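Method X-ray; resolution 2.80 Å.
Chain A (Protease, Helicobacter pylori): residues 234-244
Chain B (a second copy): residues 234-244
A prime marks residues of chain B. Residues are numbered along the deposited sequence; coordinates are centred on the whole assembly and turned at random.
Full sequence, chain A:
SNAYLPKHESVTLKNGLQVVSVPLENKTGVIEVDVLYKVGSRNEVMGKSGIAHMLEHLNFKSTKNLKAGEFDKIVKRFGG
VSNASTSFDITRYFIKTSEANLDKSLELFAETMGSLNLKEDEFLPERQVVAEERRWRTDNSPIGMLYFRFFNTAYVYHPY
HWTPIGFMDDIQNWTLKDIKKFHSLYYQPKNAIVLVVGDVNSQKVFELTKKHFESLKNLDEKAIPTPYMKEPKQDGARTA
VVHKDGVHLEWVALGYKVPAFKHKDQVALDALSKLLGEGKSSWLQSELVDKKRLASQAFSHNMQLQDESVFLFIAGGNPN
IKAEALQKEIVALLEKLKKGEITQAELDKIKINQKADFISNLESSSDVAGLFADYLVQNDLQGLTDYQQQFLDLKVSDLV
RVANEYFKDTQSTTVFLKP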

ATOM      1  N   GLN A 234       7.793  11.098   7.614  1.00 38.17           N
ATOM      2  CA  GLN A 234       6.539  11.125   8.355  1.00 34.21           C
ATOM      3  C   GLN A 234       6.267  12.541   8.842  1.00 48.72           C
ATOM      4  O   GLN A 234       7.152  13.212   9.374  1.00 27.95           O
ATOM      5  CB  GLN A 234       6.563  10.140   9.523  1.00 20.39           C
ATOM      6  CG  GLN A 234       5.224  10.005  10.227  1.00 20.23           C
ATOM      7  CD  GLN A 234       5.133   8.759  11.083  1.00 46.16           C
ATOM      8  OE1 GLN A 234       5.883   7.800  10.890  1.00 44.60           O
ATOM      9  NE2 GLN A 234       4.205   8.764  12.036  1.00 40.93           N
ATOM     10  N   ASP A 235       5.029  12.981   8.649  1.00 65.17           N
ATOM     11  CA  ASP A 235       4.657  14.379   8.816  1.00 58.52           C
ATOM     12  C   ASP A 235       3.690  14.602   9.973  1.00 54.06           C
ATOM     13  O   ASP A 235       2.983  15.608  10.010  1.00 57.17           O
ATOM     14  CB  ASP A 235       4.038  14.894   7.516  1.00 66.20           C
ATOM     15  CG  ASP A 235       3.247  13.818   6.780  1.00 71.62           C
ATOM     16  OD1 ASP A 235       2.893  12.797   7.410  1.00 71.28           O
ATOM     17  OD2 ASP A 235       2.980  13.991   5.574  1.00 78.70           O
ATOM     18  N   GLY A 236       3.659  13.664  10.915  1.00 43.48           N
ATOM     19  CA  GLY A 236       2.741  13.744  12.036  1.00 25.53           C
ATOM     20  C   GLY A 236       2.286  12.375  12.499  1.00 27.42           C
ATOM     21  O   GLY A 236       2.443  11.384  11.785  1.00 44.04           O
ATOM     22  N   ALA A 237       1.711  12.321  13.697  1.00 23.42           N
ATOM     23  CA  ALA A 237       1.333  11.054  14.315  1.00 30.70           C
ATOM     24  C   ALA A 237       0.304  10.279  13.496  1.00 34.76           C
ATOM     25  O   ALA A 237      -0.658  10.849  12.980  1.00 41.90           O
ATOM     26  CB  ALA A 237       0.802  11.296  15.724  1.00 20.95           C
ATOM     27  N   ARG A 238       0.525   8.973  13.380  1.00 26.85           N
ATOM     28  CA  ARG A 238      -0.434   8.069  12.756  1.00 22.00           C
ATOM     29  C   ARG A 238      -0.922   7.066  13.792  1.00 26.44           C
ATOM     30  O   ARG A 238      -0.122   6.524  14.555  1.00 38.51           O
ATOM     31  CB  ARG A 238       0.196   7.344  11.563  1.00 17.80           C
ATOM     32  CG  ARG A 238       0.771   8.278  10.514  1.00 19.11           C
ATOM     33  CD  ARG A 238       1.610   7.539   9.486  1.00 16.31           C
ATOM     34  NE  ARG A 238       2.283   8.476   8.587  1.00 27.70           N
ATOM     35  CZ  ARG A 238       3.170   8.128   7.661  1.00 26.35           C
ATOM     36  NH1 ARG A 238       3.504   6.856   7.499  1.00 36.61           N
ATOM     37  NH2 ARG A 238       3.728   9.056   6.895  1.00 32.18           N
ATOM     38  N   THR A 239      -2.231   6.835  13.841  1.00 31.78           N
ATOM     39  CA  THR A 239      -2.791   5.857  14.774  1.00 31.04           C
ATOM     40  C   THR A 239      -3.795   4.924  14.100  1.00 27.00           C
ATOM     41  O   THR A 239      -4.389   5.262  13.076  1.00 30.96           O
ATOM     42  CB  THR A 239      -3.498   6.531  15.978  1.00 26.75           C
ATOM     43  OG1 THR A 239      -4.747   7.094  15.556  1.00 28.12           O
ATOM     44  CG2 THR A 239      -2.625   7.613  16.598  1.00 31.31           C
ATOM     45  N   ALA A 240      -3.980   3.749  14.694  1.00 22.92           N
ATOM     46  CA  ALA A 240      -4.995   2.800  14.248  1.00 24.12           C
ATOM     47  C   ALA A 240      -5.404   1.880  15.395  1.00 28.37           C
ATOM     48  O   ALA A 240      -4.554   1.259  16.029  1.00 40.92           O
ATOM     49  CB  ALA A 240      -4.484   1.987  13.072  1.00 21.57           C
ATOM     50  N   VAL A 241      -6.700   1.799  15.670  1.00 24.65           N
ATOM     51  CA  VAL A 241      -7.183   0.875  16.688  1.00 35.69           C
ATOM     52  C   VAL A 241      -7.760  -0.367  16.013  1.00 32.15           C
ATOM     53  O   VAL A 241      -8.481  -0.270  15.021  1.00 25.84           O
ATOM     54  CB  VAL A 241      -8.235   1.538  17.624  1.00 43.96           C
ATOM     55  CG1 VAL A 241      -8.822   2.783  16.987  1.00 52.25           C
ATOM     56  CG2 VAL A 241      -9.330   0.552  18.017  1.00 28.83           C
ATOM     57  N   VAL A 242      -7.413  -1.535  16.545  1.00 29.83           N
ATOM     58  CA  VAL A 242      -7.834  -2.803  15.962  1.00 36.16           C
ATOM     59  C   VAL A 242      -8.706  -3.616  16.919  1.00 39.25           C
ATOM     60  O   VAL A 242      -8.218  -4.169  17.903  1.00 44.29           O
ATOM     61  CB  VAL A 242      -6.617  -3.656  15.551  1.00 35.87           C
ATOM     62  CG1 VAL A 242      -7.069  -4.968  14.923  1.00 29.45           C
ATOM     63  CG2 VAL A 242      -5.723  -2.877  14.601  1.00 32.27           C
ATOM     64  N   HIS A 243     -10.000  -3.680  16.627  1.00 36.95           N
ATOM     65  CA  HIS A 243     -10.901  -4.549  17.369  1.00 33.14           C
ATOM     66  C   HIS A 243     -10.925  -5.926  16.720  1.00 52.83           C
ATOM     67  O   HIS A 243     -11.267  -6.058  15.544  1.00 57.69           O
ATOM     68  CB  HIS A 243     -12.313  -3.964  17.421  1.00 33.21           C
ATOM     69  CG  HIS A 243     -12.419  -2.696  18.209  1.00 33.00           C
ATOM     70  ND1 HIS A 243     -12.646  -2.682  19.569  1.00 52.67           N
ATOM     71  CD2 HIS A 243     -12.338  -1.399  17.828  1.00 31.31           C
ATOM     72  CE1 HIS A 243     -12.696  -1.431  19.992  1.00 42.43           C
ATOM     73  NE2 HIS A 243     -12.512  -0.634  18.955  1.00 44.90           N
ATOM     74  N   LYS A 244     -10.554  -6.950  17.481  1.00 55.46           N
ATOM     75  CA  LYS A 244     -10.555  -8.312  16.963  1.00 59.58           C
ATOM     76  C   LYS A 244     -11.065  -9.303  17.997  1.00 70.96           C
ATOM     77  O   LYS A 244     -10.517  -9.404  19.095  1.00 72.00           O
ATOM     78  CB  LYS A 244      -9.151  -8.717  16.507  1.00 61.54           C
ATOM     79  CG  LYS A 244      -9.074 -10.118  15.917  1.00 65.34           C
ATOM     80  CD  LYS A 244      -7.650 -10.479  15.531  1.00 66.37           C
TER
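Chain B 234-244: QDGARTAVVHK

Chain B lies beside chain A as an antiparallel β-strand, residues 238-243 of each copy running at 176° to one another with their axes 4.6 Å apart at closest approach. Thr239 faces Thr239′ (CA to CA, 5.0 Å), and this pair is the centre of the register: Thr239 N to Thr239′ O and Thr239′ N to Thr239 O are both 2.9 Å. The ladder continues outward through Val241′ N to Ala237 O (2.9 Å) and Val241 N to Ala237′ O (3.0 Å), and closes with His243′ N to Asp235 O (2.7 Å) and His243 N to Asp235′ O (2.6 Å).

Both threonines adopt the p rotamer on the same face of the sheet, which brings Thr239 OG1 to a very short hydrogen bond of 2.3 Å with Thr239′ OG1. On the other face, the m chi1 of Arg238 places its CG 4.2 Å from Ala240′ CB, and the rest of the chain runs on extended, with chi2 and chi3 both t. The valines at 241 differ: Val241′ is t, whereas Val241 lies between wells at 19°, its CG1 3.7 Å from Ala237′ CB. Gly236 has phi/psi of 147/164, angles that by themselves call for glycine; an ideal CB would also lie 2.2 Å from Val241′ O. Both histidines are m, each ring turning its edge toward the opposing Gly236 CA.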

ATOM      1  N   GLN B 234     -12.802  -2.622   8.137  1.00 31.29           N
ATOM      2  CA  GLN B 234     -12.116  -1.709   9.040  1.00 33.75           C
ATOM      3  C   GLN B 234     -12.438  -2.070  10.486  1.00 32.18           C
ATOM      4  O   GLN B 234     -13.598  -2.119  10.891  1.00 18.76           O
ATOM      5  CB  GLN B 234     -12.493  -0.256   8.742  1.00 23.52           C
ATOM      6  CG  GLN B 234     -11.632   0.761   9.471  1.00 16.09           C
ATOM      7  CD  GLN B 234     -11.646   2.121   8.802  1.00 44.74           C
ATOM      8  OE1 GLN B 234     -11.863   2.230   7.595  1.00 24.88           O
ATOM      9  NE2 GLN B 234     -11.413   3.166   9.585  1.00 49.18           N
ATOM     10  N   ASP B 235     -11.388  -2.332  11.255  1.00 52.10           N
ATOM     11  CA  ASP B 235     -11.518  -2.886  12.593  1.00 53.34           C
ATOM     12  C   ASP B 235     -11.368  -1.832  13.688  1.00 50.13           C
ATOM     13  O   ASP B 235     -11.025  -2.157  14.825  1.00 50.23           O
ATOM     14  CB  ASP B 235     -10.477  -3.992  12.785  1.00 58.20           C
ATOM     15  CG  ASP B 235      -9.167  -3.694  12.062  1.00 62.53           C
ATOM     16  OD1 ASP B 235      -8.828  -2.504  11.891  1.00 60.59           O
ATOM     17  OD2 ASP B 235      -8.478  -4.654  11.658  1.00 71.57           O
ATOM     18  N   GLY B 236     -11.623  -0.573  13.344  1.00 43.50           N
ATOM     19  CA  GLY B 236     -11.456   0.516  14.290  1.00 20.13           C
ATOM     20  C   GLY B 236     -10.922   1.787  13.656  1.00 24.42           C
ATOM     21  O   GLY B 236     -10.490   1.791  12.501  1.00 35.14           O
ATOM     22  N   ALA B 237     -10.943   2.869  14.429  1.00 22.74           N
ATOM     23  CA  ALA B 237     -10.598   4.198  13.930  1.00 24.71           C
ATOM     24  C   ALA B 237      -9.159   4.294  13.432  1.00 20.16           C
ATOM     25  O   ALA B 237      -8.251   3.696  14.004  1.00 27.08           O
ATOM     26  CB  ALA B 237     -10.843   5.237  15.015  1.00 18.81           C
ATOM     27  N   ARG B 238      -8.962   5.056  12.360  1.00 22.02           N
ATOM     28  CA  ARG B 238      -7.629   5.309  11.823  1.00 24.35           C
ATOM     29  C   ARG B 238      -7.391   6.808  11.696  1.00 25.03           C
ATOM     30  O   ARG B 238      -8.217   7.524  11.133  1.00 34.16           O
ATOM     31  CB  ARG B 238      -7.452   4.625  10.464  1.00 16.59           C
ATOM     32  CG  ARG B 238      -7.705   3.125  10.492  1.00 26.41           C
ATOM     33  CD  ARG B 238      -7.662   2.509   9.102  1.00 16.02           C
ATOM     34  NE  ARG B 238      -8.034   1.096   9.136  1.00 31.45           N
ATOM     35  CZ  ARG B 238      -8.164   0.327   8.060  1.00 35.56           C
ATOM     36  NH1 ARG B 238      -7.955   0.828   6.851  1.00 43.23           N
ATOM     37  NH2 ARG B 238      -8.509  -0.947   8.192  1.00 42.38           N
ATOM     38  N   THR B 239      -6.276   7.289  12.236  1.00 29.51           N
ATOM     39  CA  THR B 239      -5.944   8.709  12.137  1.00 29.94           C
ATOM     40  C   THR B 239      -4.536   8.950  11.602  1.00 30.43           C
ATOM     41  O   THR B 239      -3.671   8.071  11.646  1.00 31.84           O
ATOM     42  CB  THR B 239      -6.058   9.432  13.498  1.00 25.06           C
ATOM     43  OG1 THR B 239      -4.968   9.043  14.343  1.00 33.70           O
ATOM     44  CG2 THR B 239      -7.381   9.117  14.176  1.00 30.05           C
ATOM     45  N   ALA B 240      -4.322  10.163  11.108  1.00 18.80           N
ATOM     46  CA  ALA B 240      -3.033  10.590  10.593  1.00 19.22           C
ATOM     47  C   ALA B 240      -2.965  12.111  10.586  1.00 19.87           C
ATOM     48  O   ALA B 240      -3.901  12.781  10.152  1.00 20.06           O
ATOM     49  CB  ALA B 240      -2.807  10.037   9.200  1.00 18.44           C
ATOM     50  N   VAL B 241      -1.862  12.658  11.080  1.00 21.52           N
ATOM     51  CA  VAL B 241      -1.661  14.098  11.051  1.00 22.78           C
ATOM     52  C   VAL B 241      -0.650  14.450   9.971  1.00 27.41           C
ATOM     53  O   VAL B 241       0.405  13.826   9.874  1.00 48.96           O
ATOM     54  CB  VAL B 241      -1.180  14.633  12.413  1.00 23.12           C
ATOM     55  CG1 VAL B 241      -0.781  16.095  12.300  1.00 24.23           C
ATOM     56  CG2 VAL B 241      -2.262  14.448  13.464  1.00 23.07           C
ATOM     57  N   VAL B 242      -0.980  15.439   9.147  1.00 22.01           N
ATOM     58  CA  VAL B 242      -0.071  15.866   8.093  1.00 40.27           C
ATOM     59  C   VAL B 242       0.381  17.312   8.285  1.00 38.33           C
ATOM     60  O   VAL B 242      -0.395  18.247   8.094  1.00 44.21           O
ATOM     61  CB  VAL B 242      -0.713  15.718   6.705  1.00 30.16           C
ATOM     62  CG1 VAL B 242       0.219  16.258   5.631  1.00 26.61           C
ATOM     63  CG2 VAL B 242      -1.055  14.262   6.439  1.00 23.70           C
ATOM     64  N   HIS B 243       1.639  17.482   8.675  1.00 31.06           N
ATOM     65  CA  HIS B 243       2.234  18.807   8.780  1.00 31.03           C
ATOM     66  C   HIS B 243       2.856  19.210   7.447  1.00 44.43           C
ATOM     67  O   HIS B 243       3.749  18.532   6.938  1.00 41.80           O
ATOM     68  CB  HIS B 243       3.285  18.850   9.890  1.00 30.01           C
ATOM     69  CG  HIS B 243       2.707  18.895  11.271  1.00 35.65           C
ATOM     70  ND1 HIS B 243       2.286  20.066  11.862  1.00 45.65           N
ATOM     71  CD2 HIS B 243       2.487  17.914  12.178  1.00 35.66           C
ATOM     72  CE1 HIS B 243       1.827  19.805  13.073  1.00 41.47           C
ATOM     73  NE2 HIS B 243       1.936  18.506  13.290  1.00 36.22           N
ATOM     74  N   LYS B 244       2.372  20.312   6.880  1.00 37.96           N
ATOM     75  CA  LYS B 244       2.896  20.809   5.616  1.00 40.52           C
ATOM     76  C   LYS B 244       3.306  22.270   5.752  1.00 59.93           C
ATOM     77  O   LYS B 244       2.651  23.040   6.451  1.00 66.89           O
ATOM     78  CB  LYS B 244       1.862  20.647   4.501  1.00 51.15           C
ATOM     79  CG  LYS B 244       2.473  20.475   3.121  1.00 64.74           C
ATOM     80  CD  LYS B 244       3.351  19.232   3.070  1.00 65.02           C
ATOM     81  CE  LYS B 244       4.098  19.128   1.752  1.00 67.39           C
ATOM     82  NZ  LYS B 244       4.986  17.931   1.714  1.00 70.19           N
TER
HETATM   83  O   HOH W   1     -12.244   2.425  17.552  1.00 16.61           O